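Putative metallopeptidase (Corynebacterium diphtheriae, PDB 3QOC) is probably a metal-dependent aminopeptidase of the creatinase/prolidase type, represented here by its N-terminal domain alone rather than by the peptidase domain. Local coordinates at residues 10-13 / 14-17. Numbering follows the deposited sequence.
Sequences FLQR and RRAL. With SO4 (sulfate ion), chain F.
Phe-10 and Arg-14 open a worked example of how two successive alpha-helical turns sort their side chains, on helix 9-19 of the creatinase/prolidase-like N-terminal domain. The backbone follows the i to i+4 pattern, beginning with Arg-14 N to Phe-10 O at 3.0 Å. The side chain of Arg-14 turns back toward the same residue: its chain bends about CG–CD (chi3 -63°), which brings NH1 to 3.5 Å from Phe-10 CB. NH1 also passes near Phe-10 O, at an angle too poor for a hydrogen bond; Leu-40 O accepts from NH1 instead, while Asp-76 forms a salt bridge with NH2. The buried guanidinium thus anchors the helix to two other parts of the fold.

Leu-11 lies over this group, its CA 3.8 Å above one guanidinium face and offset toward the rim. Its CD1 meets Arg-14 NH2 at 3.7 Å, the two side chains crossing at about a right angle. CG of Leu-11 also comes to 4.1 Å from Arg-15 NH2, which forms a salt bridge with Asp-7.

Gln-12 O accepts the backbone N-H of Ala-16, and the Gln-12 side chain crosses that of Arg-15 at a slant, CG coming to 4.1 Å from NH1, amide and guanidinium planes 81° apart.

Arg-13 O accepts from Leu-17 N, but the extended side chain runs back to the level of Phe-10, where the guanidinium presents its edge to a sulfate, probably from the crystallisation liquor and also bound by Arg-9 and Arg-38. NH1 bonds O4 weakly and donates to Tyr-39 O, with the Tyr-39 ring in cation-pi contact, whereas NH2 reaches O1 at 3.0 Å.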
loop_
_atom_site.group_PDB
_atom_site.type_symbol
_atom_site.label_atom_id
_atom_site.label_comp_id
_atom_site.label_asym_id
_atom_site.label_seq_id
_atom_site.Cartn_x
_atom_site.Cartn_y
_atom_site.Cartn_z
ATOM N N PHE A 10 -1.032 9.786 10.806
ATOM C CA PHE A 10 -0.889 8.884 9.689
ATOM C C PHE A 10 -0.728 7.479 10.268
ATOM O O PHE A 10 -1.316 6.548 9.732
ATOM C CB PHE A 10 0.290 9.313 8.794
ATOM C CG PHE A 10 0.155 10.742 8.277
ATOM C CD1 PHE A 10 -0.735 11.033 7.253
ATOM C CD2 PHE A 10 0.891 11.800 8.871
ATOM C CE1 PHE A 10 -0.899 12.339 6.791
ATOM C CE2 PHE A 10 0.754 13.104 8.418
ATOM C CZ PHE A 10 -0.170 13.379 7.357
ATOM N N LEU A 11 0.019 7.338 11.373
ATOM C CA LEU A 11 0.153 6.026 12.069
ATOM C C LEU A 11 -1.222 5.573 12.545
ATOM O O LEU A 11 -1.633 4.422 12.306
ATOM C CB LEU A 11 1.196 6.066 13.200
ATOM C CG LEU A 11 1.534 4.710 13.879
ATOM C CD1 LEU A 11 1.933 3.666 12.884
ATOM C CD2 LEU A 11 2.651 4.785 14.851
ATOM N N GLN A 12 -1.993 6.500 13.091
ATOM C CA GLN A 12 -3.394 6.180 13.507
ATOM C C GLN A 12 -4.350 5.738 12.385
ATOM O O GLN A 12 -5.190 4.857 12.549
ATOM C CB GLN A 12 -3.999 7.349 14.349
ATOM C CG GLN A 12 -3.190 7.596 15.706
ATOM C CD GLN A 12 -3.672 8.809 16.534
ATOM O OE1 GLN A 12 -4.155 9.813 15.994
ATOM N NE2 GLN A 12 -3.501 8.717 17.851
ATOM N N ARG A 13 -4.224 6.351 11.212
ATOM C CA ARG A 13 -5.069 5.981 10.102
ATOM C C ARG A 13 -4.688 4.600 9.589
ATOM O O ARG A 13 -5.507 3.856 9.120
ATOM C CB ARG A 13 -4.856 7.047 9.009
ATOM C CG ARG A 13 -5.601 8.340 9.410
ATOM C CD ARG A 13 -4.976 9.548 8.732
ATOM N NE ARG A 13 -5.678 10.789 9.062
ATOM C CZ ARG A 13 -5.457 11.936 8.464
ATOM N NH1 ARG A 13 -4.585 12.025 7.453
ATOM N NH2 ARG A 13 -6.136 13.000 8.838
ATOM N N ARG A 14 -3.405 4.335 9.575
ATOM C CA ARG A 14 -2.908 3.015 9.146
ATOM C C ARG A 14 -3.406 1.952 10.089
ATOM O O ARG A 14 -3.945 0.961 9.624
ATOM C CB ARG A 14 -1.387 2.990 9.035
ATOM C CG ARG A 14 -0.898 3.883 7.883
ATOM C CD ARG A 14 0.506 3.591 7.450
ATOM N NE ARG A 14 1.537 3.818 8.429
ATOM C CZ ARG A 14 2.034 5.019 8.769
ATOM N NH1 ARG A 14 1.600 6.156 8.232
ATOM N NH2 ARG A 14 2.996 5.076 9.626
ATOM N N ARG A 15 -3.260 2.188 11.406
ATOM C CA ARG A 15 -3.750 1.291 12.446
ATOM C C ARG A 15 -5.267 1.023 12.237
ATOM O O ARG A 15 -5.646 -0.115 12.159
ATOM C CB ARG A 15 -3.408 1.842 13.859
ATOM C CG ARG A 15 -4.177 1.131 14.958
ATOM C CD ARG A 15 -3.528 1.043 16.399
ATOM N NE ARG A 15 -2.242 1.738 16.558
ATOM C CZ ARG A 15 -2.085 3.010 16.944
ATOM N NH1 ARG A 15 -3.140 3.790 17.238
ATOM N NH2 ARG A 15 -0.851 3.513 17.035
ATOM N N ALA A 16 -6.090 2.056 11.995
ATOM C CA ALA A 16 -7.506 1.814 11.755
ATOM C C ALA A 16 -7.753 0.944 10.492
ATOM O O ALA A 16 -8.585 0.064 10.528
ATOM C CB ALA A 16 -8.284 3.154 11.627
ATOM N N LEU A 17 -7.013 1.173 9.398
ATOM C CA LEU A 17 -7.154 0.355 8.204
ATOM C C LEU A 17 -6.714 -1.075 8.505
ATOM O O LEU A 17 -7.365 -2.019 8.076
ATOM C CB LEU A 17 -6.344 0.934 7.041
ATOM C CG LEU A 17 -6.341 0.163 5.702
ATOM C CD1 LEU A 17 -7.789 -0.074 5.275
ATOM C CD2 LEU A 17 -5.592 0.977 4.597
HETATM S S SO4 F . -4.624 15.918 6.744
HETATM O O1 SO4 F . -5.374 15.751 7.960
HETATM O O2 SO4 F . -5.666 15.568 5.823
HETATM O O3 SO4 F . -4.163 17.283 6.597
HETATM O O4 SO4 F . -3.418 15.106 6.812
#